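Local coordinates for crispr-associated protein Cas5, dvulg subtype (Xanthomonas oryzae pv. oryzae, PDB 3VZI) that probably acts as a Cas5d endoribonuclease of the CRISPR-mediated microbial immune system, a nucleic-acid-binding protein with an RRM-like core, at residues V55-V60 with I117-F122; R39-A44 with Q152-G157; Y30-P35 with R185-M190; R143-G148 with F165-D170. All blocks are in the same frame, centred on the assembly; numbering follows the deposited sequence.

Contact 1 (V55-V60 with I117-F122)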
loop_
_atom_site.group_PDB
_atom_site.type_symbol
_atom_site.label_atom_id
_atom_site.label_comp_id
_atom_site.label_asym_id
_atom_site.label_seq_id
_atom_site.Cartn_x
_atom_site.Cartn_y
_atom_site.Cartn_z
ATOM N N VAL A 55 -8.752 8.575 2.031
ATOM C CA VAL A 55 -8.068 8.047 3.210
ATOM C C VAL A 55 -7.754 9.165 4.185
ATOM O O VAL A 55 -7.116 10.139 3.809
ATOM C CB VAL A 55 -6.762 7.327 2.822
ATOM C CG1 VAL A 55 -5.967 6.936 4.046
ATOM C CG2 VAL A 55 -7.077 6.077 2.015
ATOM N N ASP A 56 -8.196 9.015 5.439
ATOM C CA ASP A 56 -8.044 10.040 6.474
ATOM C C ASP A 56 -6.868 9.743 7.393
ATOM O O ASP A 56 -6.145 10.667 7.817
ATOM C CB ASP A 56 -9.300 10.113 7.325
ATOM C CG ASP A 56 -10.581 10.213 6.492
ATOM O OD1 ASP A 56 -10.732 11.180 5.742
ATOM O OD2 ASP A 56 -11.457 9.333 6.595
ATOM N N SER A 57 -6.692 8.466 7.751
ATOM C CA SER A 57 -5.565 8.079 8.605
ATOM C C SER A 57 -5.225 6.602 8.531
ATOM O O SER A 57 -6.056 5.784 8.182
ATOM C CB SER A 57 -5.810 8.489 10.039
ATOM O OG SER A 57 -6.536 7.484 10.698
ATOM N N ILE A 58 -3.976 6.283 8.832
ATOM C CA ILE A 58 -3.468 4.911 8.846
ATOM C C ILE A 58 -2.931 4.653 10.251
ATOM O O ILE A 58 -2.247 5.494 10.808
ATOM C CB ILE A 58 -2.298 4.777 7.867
ATOM C CG1 ILE A 58 -2.807 4.845 6.423
ATOM C CG2 ILE A 58 -1.478 3.512 8.118
ATOM C CD1 ILE A 58 -1.862 5.624 5.532
ATOM N N GLN A 59 -3.243 3.508 10.830
ATOM C CA GLN A 59 -2.728 3.129 12.147
ATOM C C GLN A 59 -1.793 1.971 11.911
ATOM O O GLN A 59 -2.203 0.967 11.355
ATOM C CB GLN A 59 -3.871 2.662 13.031
ATOM C CG GLN A 59 -3.451 2.173 14.396
ATOM C CD GLN A 59 -3.409 3.275 15.419
ATOM O OE1 GLN A 59 -4.338 4.095 15.517
ATOM N NE2 GLN A 59 -2.328 3.313 16.195
ATOM N N VAL A 60 -0.525 2.109 12.268
ATOM C CA VAL A 60 0.418 1.001 12.092
ATOM C C VAL A 60 0.271 0.111 13.326
ATOM O O VAL A 60 0.353 0.586 14.476
ATOM C CB VAL A 60 1.838 1.559 11.891
ATOM C CG1 VAL A 60 2.897 0.481 11.640
ATOM C CG2 VAL A 60 1.798 2.566 10.760
ATOM N N ILE A 117 -4.693 -0.328 10.307
ATOM C CA ILE A 117 -6.124 -0.017 10.306
ATOM C C ILE A 117 -6.348 1.178 9.385
ATOM O O ILE A 117 -5.802 2.218 9.620
ATOM C CB ILE A 117 -6.611 0.338 11.722
ATOM C CG1 ILE A 117 -6.510 -0.888 12.650
ATOM C CG2 ILE A 117 -8.027 0.919 11.680
ATOM C CD1 ILE A 117 -7.058 -0.636 14.045
ATOM N N ILE A 118 -7.114 1.042 8.313
ATOM C CA ILE A 118 -7.292 2.174 7.415
ATOM C C ILE A 118 -8.562 2.913 7.825
ATOM O O ILE A 118 -9.625 2.296 7.957
ATOM C CB ILE A 118 -7.457 1.697 5.956
ATOM C CG1 ILE A 118 -6.466 0.575 5.625
ATOM C CG2 ILE A 118 -7.444 2.870 4.975
ATOM C CD1 ILE A 118 -5.344 0.927 4.686
ATOM N N ALA A 119 -8.479 4.221 8.042
ATOM C CA ALA A 119 -9.684 5.013 8.331
ATOM C C ALA A 119 -9.930 5.909 7.145
ATOM O O ALA A 119 -9.096 6.780 6.845
ATOM C CB ALA A 119 -9.506 5.845 9.567
ATOM N N ALA A 120 -11.066 5.703 6.470
ATOM C CA ALA A 120 -11.359 6.406 5.248
ATOM C C ALA A 120 -12.832 6.707 5.179
ATOM O O ALA A 120 -13.602 6.214 5.987
ATOM C CB ALA A 120 -10.986 5.524 4.082
ATOM N N HIS A 121 -13.222 7.491 4.184
ATOM C CA HIS A 121 -14.615 7.667 3.824
ATOM C C HIS A 121 -14.639 7.918 2.341
ATOM O O HIS A 121 -13.577 8.106 1.737
ATOM C CB HIS A 121 -15.246 8.835 4.589
ATOM C CG HIS A 121 -14.617 10.160 4.294
ATOM N ND1 HIS A 121 -13.541 10.624 4.978
ATOM C CD2 HIS A 121 -14.937 11.131 3.344
ATOM C CE1 HIS A 121 -13.180 11.833 4.473
ATOM N NE2 HIS A 121 -14.038 12.141 3.471
ATOM N N PHE A 122 -15.829 7.911 1.731
ATOM C CA PHE A 122 -15.949 8.378 0.342
ATOM C C PHE A 122 -16.804 9.611 0.218
ATOM O O PHE A 122 -17.681 9.859 1.056
ATOM C CB PHE A 122 -16.488 7.294 -0.598
ATOM C CG PHE A 122 -17.849 6.755 -0.218
ATOM C CD1 PHE A 122 -17.962 5.629 0.602
ATOM C CD2 PHE A 122 -19.013 7.341 -0.728
ATOM C CE1 PHE A 122 -19.204 5.120 0.921
ATOM C CE2 PHE A 122 -20.252 6.827 -0.416
ATOM C CZ PHE A 122 -20.349 5.722 0.415
#
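Ser57 and Gln59 pair with Ala119 and Ile117 along two antiparallel strands, whose short axes run at 172° to each other. Backbone bonds do most of the joining. Ser57 exchanges two with Ala119, the bond from Ala119 N to Ser57 O measuring 2.9 Å. Gln59 exchanges two with Ile117, and Ile58 faces Ile118 between them as a non-hydrogen-bonded pair. Ala119 O accepts twice, from Ser57 N at 3.1 Å and from Asp56 N at 2.8 Å; this shared acceptor marks an extra residue in strand 51-60, so that Val55 then lies opposite Ala120.

The bulge leaves the Asp56 side chain directed at the neighbouring strand. There His121 ND1 donates to Asp56 OD2 at 2.9 Å, on the syn lone pair, with the acceptor tilted 15° from the ring plane. Carboxylate and imidazole planes are only 11° apart, so acid and ring lie almost flat with each other, although the two side chains meet crosswise. His121 NE2 has a weak second bond to Glu123.

Side-chain contacts divide between the two faces. Val55 CG2 lies 4.4 Å from Ile118 CG2 on the buried face, which helix 35-45 covers through Ala38 and Leu42. On the other, partly exposed face, Ser57 OG rests 3.6 Å from Ala119 CB, and Gln59 CB 3.8 Å from Ile117 CB. Asp56 and Ser57, both facing Ala119, form a classic beta bulge in the central antiparallel sheet of an RRM-like, ferredoxin-type fold.

Contact 2 (R39-A44 with Q152-G157); sequences RGILEA and QAPCLG
Helix 35-45, the first helix of the RRM-like core, turns Ile41 and Ala44 to the loop that runs from helix 134-146 to strand 164-167. Ile41 makes the more varied contacts. Its CG2 branch lies 3.7 Å from Pro154 CB, the isoleucine side chain meeting the proline ring at about a right angle. The other branch reaches further along the loop: Ile41 CG1 is 3.6 Å from Cys155 O, and Ile41 CD1 ends 4.1 Å from Leu156 CD2.

One turn on, the Ala44 methyl points toward the loop. Ala44 CB sits 3.4 Å from Gln152 O and 4.2 Å from Pro154 CB, while the aliphatic CG of Gln152 closes over it from the exposed margin. Polar bridging is left to a single water, which accepts from Cys155 N at 3.0 Å and gives a weak bond to Gly40 O.

Ile41 also packs on Leu9 and Val11 of strand 7-13, and Leu156 on Val11, so loop and helix share a hydrophobic layer with the sheet. The arrangement is that of a ferredoxin-like fold, with a helix lying on the sheet and the connection into strand 164-167 passing along its flank.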
loop_
_atom_site.group_PDB
_atom_site.type_symbol
_atom_site.label_atom_id
_atom_site.label_comp_id
_atom_site.label_asym_id
_atom_site.label_seq_id
_atom_site.Cartn_x
_atom_site.Cartn_y
_atom_site.Cartn_z
ATOM N N ARG A 39 -6.143 3.496 -0.455
ATOM C CA ARG A 39 -7.247 3.788 -1.375
ATOM C C ARG A 39 -7.472 2.609 -2.308
ATOM O O ARG A 39 -8.614 2.221 -2.537
ATOM C CB ARG A 39 -6.992 5.058 -2.174
ATOM C CG ARG A 39 -8.232 5.672 -2.806
ATOM C CD ARG A 39 -7.922 6.833 -3.769
ATOM N NE ARG A 39 -6.588 6.759 -4.408
ATOM C CZ ARG A 39 -6.236 5.968 -5.435
ATOM N NH1 ARG A 39 -7.095 5.122 -6.011
ATOM N NH2 ARG A 39 -4.988 6.023 -5.887
ATOM N N GLY A 40 -6.386 2.013 -2.800
ATOM C CA GLY A 40 -6.463 0.975 -3.818
ATOM C C GLY A 40 -7.022 -0.302 -3.246
ATOM O O GLY A 40 -7.609 -1.093 -3.967
ATOM N N ILE A 41 -6.877 -0.503 -1.941
ATOM C CA ILE A 41 -7.509 -1.646 -1.299
ATOM C C ILE A 41 -9.010 -1.432 -1.090
ATOM O O ILE A 41 -9.792 -2.373 -1.267
ATOM C CB ILE A 41 -6.866 -1.956 0.065
ATOM C CG1 ILE A 41 -5.382 -2.360 -0.118
ATOM C CG2 ILE A 41 -7.746 -2.926 0.869
ATOM C CD1 ILE A 41 -4.629 -2.479 1.192
ATOM N N LEU A 42 -9.426 -0.233 -0.679
ATOM C CA LEU A 42 -10.863 0.003 -0.522
ATOM C C LEU A 42 -11.585 -0.151 -1.887
ATOM O O LEU A 42 -12.660 -0.797 -1.971
ATOM C CB LEU A 42 -11.154 1.357 0.136
ATOM C CG LEU A 42 -10.360 1.716 1.416
ATOM C CD1 LEU A 42 -10.293 3.218 1.660
ATOM C CD2 LEU A 42 -10.876 0.998 2.629
ATOM N N GLU A 43 -10.967 0.372 -2.955
ATOM C CA GLU A 43 -11.558 0.279 -4.286
ATOM C C GLU A 43 -11.689 -1.185 -4.748
ATOM O O GLU A 43 -12.645 -1.518 -5.484
ATOM C CB GLU A 43 -10.770 1.082 -5.318
ATOM C CG GLU A 43 -10.800 2.578 -5.073
ATOM C CD GLU A 43 -9.973 3.366 -6.067
ATOM O OE1 GLU A 43 -8.989 2.839 -6.613
ATOM O OE2 GLU A 43 -10.312 4.531 -6.302
ATOM N N ALA A 44 -10.755 -2.048 -4.306
ATOM C CA ALA A 44 -10.803 -3.466 -4.665
ATOM C C ALA A 44 -12.054 -4.067 -4.074
ATOM O O ALA A 44 -12.695 -4.940 -4.684
ATOM C CB ALA A 44 -9.571 -4.218 -4.174
ATOM N N GLN A 152 -11.681 -7.453 -6.945
ATOM C CA GLN A 152 -10.394 -8.106 -7.205
ATOM C C GLN A 152 -9.641 -8.237 -5.878
ATOM O O GLN A 152 -9.932 -7.503 -4.948
ATOM C CB GLN A 152 -9.592 -7.291 -8.223
ATOM C CG GLN A 152 -9.419 -5.830 -7.823
ATOM C CD GLN A 152 -8.652 -4.994 -8.841
ATOM O OE1 GLN A 152 -7.699 -5.462 -9.485
ATOM N NE2 GLN A 152 -9.056 -3.726 -8.966
ATOM N N ALA A 153 -8.690 -9.169 -5.789
ATOM C CA ALA A 153 -7.884 -9.369 -4.577
ATOM C C ALA A 153 -7.115 -8.103 -4.165
ATOM O O ALA A 153 -6.273 -7.606 -4.930
ATOM C CB ALA A 153 -6.906 -10.515 -4.784
ATOM N N PRO A 154 -7.387 -7.562 -2.954
ATOM C CA PRO A 154 -6.555 -6.419 -2.544
ATOM C C PRO A 154 -5.107 -6.833 -2.329
ATOM O O PRO A 154 -4.851 -7.975 -1.959
ATOM C CB PRO A 154 -7.179 -5.957 -1.224
ATOM C CG PRO A 154 -8.023 -7.083 -0.788
ATOM C CD PRO A 154 -8.488 -7.813 -2.012
ATOM N N CYS A 155 -4.187 -5.887 -2.548
ATOM C CA CYS A 155 -2.770 -6.158 -2.454
ATOM C C CYS A 155 -2.060 -5.241 -1.504
ATOM O O CYS A 155 -2.484 -4.107 -1.290
ATOM C CB CYS A 155 -2.126 -6.046 -3.827
ATOM S SG CYS A 155 -2.447 -7.569 -4.713
ATOM N N LEU A 156 -0.952 -5.737 -0.958
ATOM C CA LEU A 156 -0.071 -4.920 -0.173
ATOM C C LEU A 156 1.040 -4.358 -1.058
ATOM O O LEU A 156 2.210 -4.790 -1.003
ATOM C CB LEU A 156 0.422 -5.667 1.074
ATOM C CG LEU A 156 -0.707 -6.091 2.022
ATOM C CD1 LEU A 156 -0.149 -6.783 3.264
ATOM C CD2 LEU A 156 -1.588 -4.893 2.381
ATOM N N GLY A 157 0.648 -3.392 -1.889
ATOM C CA GLY A 157 1.586 -2.658 -2.726
ATOM C C GLY A 157 1.790 -3.302 -4.071
ATOM O O GLY A 157 1.701 -2.647 -5.091
HETATM O O HOH W 1 -5.034 -3.354 -3.829
#

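Contact 3 (Y30-P35 with R185-M190); sequences YDIITP and RDLGWM
Met190 meets Tyr30 and Ile32 through a side chain whose CG stands between the backbone N and the carbonyl carbon (chi1 72°), and whose methyl is turned aside at the sulfur (chi3 -75°). The backbone puts CB over the Tyr30 ring; chi1 sends CG, and with it the sulfur, toward the loop, and the bend swings CE in among Ile32, Ile33 and Thr34. Ile32 likewise holds CG1 between its N and carbonyl carbon (chi1 68°), which directs that branch to the strand.

Met190 CB makes a CH-pi contact, 4.1 Å from the Tyr30 ring centroid and 3.7 Å from Tyr30 CE1. The thioether end is enclosed by the loop: Met190 CE lies 3.8 Å from Ile32 CG1 and also touches Thr34 CG2 and Ile32 O. Farther back along the strand, Leu187 CD1 touches Ile32 CD1 tip to tip at 3.7 Å, the two side chains running crosswise. Apolar contacts thus carry the interface. Tyr30 OH adds a weak bond to Leu191 N, one residue further along the strand, while Thr34 OG1 caps helix 35-45 by accepting from Ala37 N.

Between Leu187 and Met190, Gly188 takes a positive phi, and Leu187 and Gly188 both face Ala207 in a classic beta bulge. Strand 184-194 pairs with strand 202-210, whose Phe205 and Ala207 also pack on Met190. The loop is thereby placed between this two-stranded sheet and the core: Ile33 points the other way, onto Ile58 and Ile118 of strands 51-60 and 114-124, just before helix 35-45 begins.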
loop_
_atom_site.group_PDB
_atom_site.type_symbol
_atom_site.label_atom_id
_atom_site.label_comp_id
_atom_site.label_asym_id
_atom_site.label_seq_id
_atom_site.Cartn_x
_atom_site.Cartn_y
_atom_site.Cartn_z
ATOM N N TYR A 30 8.608 1.508 1.094
ATOM C CA TYR A 30 8.330 2.518 2.126
ATOM C C TYR A 30 8.101 1.838 3.470
ATOM O O TYR A 30 7.685 0.681 3.505
ATOM C CB TYR A 30 7.063 3.276 1.774
ATOM C CG TYR A 30 7.238 4.368 0.759
ATOM C CD1 TYR A 30 8.156 5.401 0.979
ATOM C CD2 TYR A 30 6.472 4.386 -0.426
ATOM C CE1 TYR A 30 8.314 6.426 0.067
ATOM C CE2 TYR A 30 6.596 5.423 -1.334
ATOM C CZ TYR A 30 7.515 6.438 -1.078
ATOM O OH TYR A 30 7.682 7.471 -1.964
ATOM N N ASP A 31 8.358 2.561 4.560
ATOM C CA ASP A 31 8.222 2.028 5.920
ATOM C C ASP A 31 6.803 1.639 6.278
ATOM O O ASP A 31 6.614 0.789 7.154
ATOM C CB ASP A 31 8.664 3.055 6.954
ATOM C CG ASP A 31 10.164 3.221 7.033
ATOM O OD1 ASP A 31 10.841 3.157 5.980
ATOM O OD2 ASP A 31 10.664 3.467 8.162
ATOM N N ILE A 32 5.809 2.290 5.664
ATOM C CA ILE A 32 4.403 1.980 5.935
ATOM C C ILE A 32 3.566 2.060 4.652
ATOM O O ILE A 32 3.990 2.693 3.671
ATOM C CB ILE A 32 3.794 2.946 6.983
ATOM C CG1 ILE A 32 3.681 4.376 6.406
ATOM C CG2 ILE A 32 4.598 2.917 8.266
ATOM C CD1 ILE A 32 2.745 5.304 7.159
ATOM N N ILE A 33 2.375 1.446 4.659
ATOM C CA ILE A 33 1.431 1.604 3.534
ATOM C C ILE A 33 1.249 3.092 3.215
ATOM O O ILE A 33 1.163 3.943 4.136
ATOM C CB ILE A 33 0.057 0.942 3.845
ATOM C CG1 ILE A 33 -0.860 0.881 2.598
ATOM C CG2 ILE A 33 -0.593 1.577 5.084
ATOM C CD1 ILE A 33 -2.231 0.221 2.819
ATOM N N THR A 34 1.248 3.392 1.916
ATOM C CA THR A 34 0.970 4.727 1.391
ATOM C C THR A 34 -0.529 4.944 1.333
ATOM O O THR A 34 -1.305 3.946 1.286
ATOM C CB THR A 34 1.472 4.830 -0.053
ATOM O OG1 THR A 34 0.783 3.872 -0.874
ATOM C CG2 THR A 34 2.986 4.626 -0.156
ATOM N N PRO A 35 -0.977 6.219 1.288
ATOM C CA PRO A 35 -2.434 6.469 1.095
ATOM C C PRO A 35 -2.974 5.881 -0.210
ATOM O O PRO A 35 -4.049 5.295 -0.193
ATOM C CB PRO A 35 -2.533 7.995 1.078
ATOM C CG PRO A 35 -1.410 8.425 1.945
ATOM C CD PRO A 35 -0.267 7.453 1.642
ATOM N N ARG A 185 6.954 10.353 15.722
ATOM C CA ARG A 185 8.058 9.870 14.915
ATOM C C ARG A 185 7.958 10.491 13.557
ATOM O O ARG A 185 6.876 10.542 12.967
ATOM C CB ARG A 185 8.046 8.351 14.793
ATOM C CG ARG A 185 8.407 7.635 16.073
ATOM C CD ARG A 185 8.492 6.116 15.889
ATOM N NE ARG A 185 8.505 5.389 17.168
ATOM C CZ ARG A 185 9.582 5.232 17.943
ATOM N NH1 ARG A 185 10.766 5.727 17.593
ATOM N NH2 ARG A 185 9.480 4.562 19.085
ATOM N N ASP A 186 9.076 10.976 13.054
ATOM C CA ASP A 186 9.072 11.533 11.713
ATOM C C ASP A 186 9.473 10.424 10.747
ATOM O O ASP A 186 10.575 9.925 10.817
ATOM C CB ASP A 186 9.978 12.769 11.617
ATOM C CG ASP A 186 10.119 13.275 10.195
ATOM O OD1 ASP A 186 9.080 13.383 9.507
ATOM O OD2 ASP A 186 11.267 13.541 9.755
ATOM N N LEU A 187 8.545 10.002 9.894
ATOM C CA LEU A 187 8.822 8.990 8.852
ATOM C C LEU A 187 9.300 9.639 7.557
ATOM O O LEU A 187 9.707 8.961 6.637
ATOM C CB LEU A 187 7.565 8.190 8.538
ATOM C CG LEU A 187 6.736 7.556 9.652
ATOM C CD1 LEU A 187 5.400 7.127 9.061
ATOM C CD2 LEU A 187 7.482 6.354 10.238
ATOM N N GLY A 188 9.231 10.970 7.511
ATOM C CA GLY A 188 9.769 11.751 6.421
ATOM C C GLY A 188 8.889 11.631 5.205
ATOM O O GLY A 188 7.744 11.159 5.273
ATOM N N TRP A 189 9.442 12.051 4.082
ATOM C CA TRP A 189 8.705 12.177 2.856
ATOM C C TRP A 189 8.361 10.856 2.255
ATOM O O TRP A 189 9.198 9.900 2.245
ATOM C CB TRP A 189 9.483 12.996 1.868
ATOM C CG TRP A 189 9.508 14.457 2.182
ATOM C CD1 TRP A 189 10.551 15.173 2.726
ATOM C CD2 TRP A 189 8.446 15.449 1.966
ATOM N NE1 TRP A 189 10.235 16.491 2.843
ATOM C CE2 TRP A 189 9.000 16.735 2.406
ATOM C CE3 TRP A 189 7.152 15.407 1.473
ATOM C CZ2 TRP A 189 8.273 17.922 2.347
ATOM C CZ3 TRP A 189 6.429 16.615 1.417
ATOM C CH2 TRP A 189 6.982 17.843 1.849
ATOM N N MET A 190 7.128 10.802 1.738
ATOM C CA MET A 190 6.627 9.614 1.101
ATOM C C MET A 190 5.488 9.932 0.135
ATOM O O MET A 190 4.849 11.011 0.220
ATOM C CB MET A 190 6.193 8.591 2.160
ATOM C CG MET A 190 4.930 8.921 2.921
ATOM S SD MET A 190 4.665 7.646 4.171
ATOM C CE MET A 190 4.089 6.302 3.109
#

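Contact 4 (R143-G148 with F165-D170); sequences RRARRG and FALLGD
Ala145 and Leu167 make the close part of this contact. The Ala145 methyl points to the strand, and Leu167, its CG anti to the backbone N (chi1 -170°), brings CD1 to 3.8 Å from Ala145 CB. Its other branch lies against the aliphatic part of Arg146, with Leu167 CD2 3.5 Å from Arg146 CG.

Phe165 fills the next place toward the end of the helix. Its CE1 is 3.7 Å from Gly148 CA, and Ala145 O lies near the plane of the ring, at its edge. Gly148 closes the helix in a Schellman motif, its positive phi bringing the chain against the phenyl.

A water bridges the two backbones, donating to Ala145 O at 3.1 Å and accepting from Leu167 N at 3.0 Å. The solvent side is looser: the extended Arg146 chain is exposed, and so is Arg147, which turns away from the strand, its NE bonding Arg143 O at 2.7 Å from the face opposite to that used by its own backbone N.

Strand 164-167 is an outer strand of the five-stranded sheet, paired with strand 7-13, and Leu167 also packs on Phe141 and Asn142 of helix 134-146. Phe165 continues inward to Leu9 and Val11 of strand 7-13 and to Ile45 of helix 35-45.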
loop_
_atom_site.group_PDB
_atom_site.type_symbol
_atom_site.label_atom_id
_atom_site.label_comp_id
_atom_site.label_asym_id
_atom_site.label_seq_id
_atom_site.Cartn_x
_atom_site.Cartn_y
_atom_site.Cartn_z
ATOM N N ARG A 143 -21.141 -4.698 3.600
ATOM C CA ARG A 143 -21.636 -6.046 3.323
ATOM C C ARG A 143 -20.493 -6.864 2.741
ATOM O O ARG A 143 -20.356 -8.044 3.030
ATOM C CB ARG A 143 -22.812 -5.950 2.354
ATOM C CG ARG A 143 -23.577 -7.209 2.081
ATOM C CD ARG A 143 -24.017 -7.221 0.614
ATOM N NE ARG A 143 -24.887 -6.095 0.221
ATOM C CZ ARG A 143 -24.998 -5.595 -1.021
ATOM N NH1 ARG A 143 -25.836 -4.586 -1.235
ATOM N NH2 ARG A 143 -24.283 -6.077 -2.052
ATOM N N ARG A 144 -19.636 -6.219 1.964
ATOM C CA ARG A 144 -18.616 -6.959 1.219
ATOM C C ARG A 144 -17.375 -7.253 2.027
ATOM O O ARG A 144 -16.827 -8.367 1.944
ATOM C CB ARG A 144 -18.213 -6.191 -0.014
ATOM C CG ARG A 144 -19.214 -6.259 -1.116
ATOM C CD ARG A 144 -18.401 -6.374 -2.364
ATOM N NE ARG A 144 -18.787 -5.373 -3.322
ATOM C CZ ARG A 144 -19.382 -5.667 -4.451
ATOM N NH1 ARG A 144 -19.720 -4.691 -5.289
ATOM N NH2 ARG A 144 -19.620 -6.952 -4.732
ATOM N N ALA A 145 -16.927 -6.213 2.745
ATOM C CA ALA A 145 -15.848 -6.272 3.715
ATOM C C ALA A 145 -16.153 -7.278 4.830
ATOM O O ALA A 145 -15.306 -8.102 5.171
ATOM C CB ALA A 145 -15.623 -4.888 4.289
ATOM N N ARG A 146 -17.370 -7.222 5.383
ATOM C CA ARG A 146 -17.798 -8.177 6.422
ATOM C C ARG A 146 -17.647 -9.598 5.898
ATOM O O ARG A 146 -17.098 -10.451 6.583
ATOM C CB ARG A 146 -19.239 -7.916 6.865
ATOM C CG ARG A 146 -19.398 -6.748 7.810
ATOM C CD ARG A 146 -20.821 -6.607 8.350
ATOM N NE ARG A 146 -21.070 -5.291 8.973
ATOM C CZ ARG A 146 -21.956 -4.378 8.538
ATOM N NH1 ARG A 146 -22.724 -4.600 7.465
ATOM N NH2 ARG A 146 -22.081 -3.223 9.188
ATOM N N ARG A 147 -18.118 -9.813 4.667
ATOM C CA ARG A 147 -18.092 -11.104 3.957
ATOM C C ARG A 147 -16.738 -11.486 3.332
ATOM O O ARG A 147 -16.621 -12.556 2.764
ATOM C CB ARG A 147 -19.163 -11.098 2.844
ATOM C CG ARG A 147 -20.458 -11.847 3.156
ATOM C CD ARG A 147 -21.716 -11.233 2.550
ATOM N NE ARG A 147 -22.102 -10.054 3.315
ATOM C CZ ARG A 147 -23.045 -10.001 4.257
ATOM N NH1 ARG A 147 -23.782 -11.051 4.564
ATOM N NH2 ARG A 147 -23.265 -8.862 4.888
ATOM N N GLY A 148 -15.733 -10.619 3.374
ATOM C CA GLY A 148 -14.427 -10.943 2.786
ATOM C C GLY A 148 -14.415 -11.133 1.278
ATOM O O GLY A 148 -13.601 -11.894 0.719
ATOM N N PHE A 165 -8.044 -8.810 5.242
ATOM C CA PHE A 165 -8.748 -7.670 5.749
ATOM C C PHE A 165 -9.983 -8.091 6.525
ATOM O O PHE A 165 -10.612 -9.093 6.195
ATOM C CB PHE A 165 -9.121 -6.725 4.598
ATOM C CG PHE A 165 -10.000 -7.352 3.543
ATOM C CD1 PHE A 165 -11.365 -7.447 3.721
ATOM C CD2 PHE A 165 -9.446 -7.833 2.351
ATOM C CE1 PHE A 165 -12.170 -8.016 2.747
ATOM C CE2 PHE A 165 -10.247 -8.415 1.368
ATOM C CZ PHE A 165 -11.615 -8.501 1.572
ATOM N N ALA A 166 -10.312 -7.335 7.570
ATOM C CA ALA A 166 -11.612 -7.475 8.251
ATOM C C ALA A 166 -12.170 -6.084 8.578
ATOM O O ALA A 166 -11.403 -5.149 8.849
ATOM C CB ALA A 166 -11.482 -8.338 9.505
ATOM N N LEU A 167 -13.491 -5.952 8.536
ATOM C CA LEU A 167 -14.172 -4.691 8.848
ATOM C C LEU A 167 -14.224 -4.488 10.380
ATOM O O LEU A 167 -14.485 -5.421 11.132
ATOM C CB LEU A 167 -15.588 -4.678 8.248
ATOM C CG LEU A 167 -16.363 -3.350 8.282
ATOM C CD1 LEU A 167 -15.878 -2.398 7.172
ATOM C CD2 LEU A 167 -17.870 -3.582 8.178
ATOM N N LEU A 168 -13.939 -3.277 10.843
ATOM C CA LEU A 168 -14.008 -2.993 12.263
ATOM C C LEU A 168 -15.226 -2.167 12.612
ATOM O O LEU A 168 -15.847 -1.538 11.732
ATOM C CB LEU A 168 -12.751 -2.274 12.734
ATOM C CG LEU A 168 -11.416 -2.994 12.510
ATOM C CD1 LEU A 168 -10.288 -2.088 12.943
ATOM C CD2 LEU A 168 -11.345 -4.309 13.257
ATOM N N GLY A 169 -15.558 -2.179 13.907
ATOM C CA GLY A 169 -16.671 -1.421 14.449
ATOM C C GLY A 169 -16.352 0.059 14.541
ATOM O O GLY A 169 -15.296 0.530 14.121
ATOM N N ASP A 170 -17.275 0.793 15.129
ATOM C CA ASP A 170 -17.217 2.232 15.137
ATOM C C ASP A 170 -16.042 2.796 15.951
ATOM O O ASP A 170 -15.401 3.755 15.524
ATOM C CB ASP A 170 -18.555 2.774 15.655
ATOM C CG ASP A 170 -18.885 4.147 15.108
ATOM O OD1 ASP A 170 -17.992 5.015 15.079
ATOM O OD2 ASP A 170 -20.051 4.371 14.723
HETATM O O HOH W 2 -14.575 -8.706 8.133
#

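How the contacts relate
Contacts 2 and 3 are buried, contact 1 is partly buried within the central sheet, and contact 4 lies at the surface. Backbone and His-carboxylate bonds hold contact 1, whereas the others rest on apolar side chains, with one bridging water each in contacts 2 and 4. Helix 35-45 and the loop leading into it link the inner three: Leu42 touches Ala120, and Ile41 reaches Ile33. Pro154 of contact 2 meets Phe165 of contact 4, and Ile117 of contact 1 meets Leu168 of contact 4. Contacts 3 and 4 do not touch, their centres lying about 25 Å from each other.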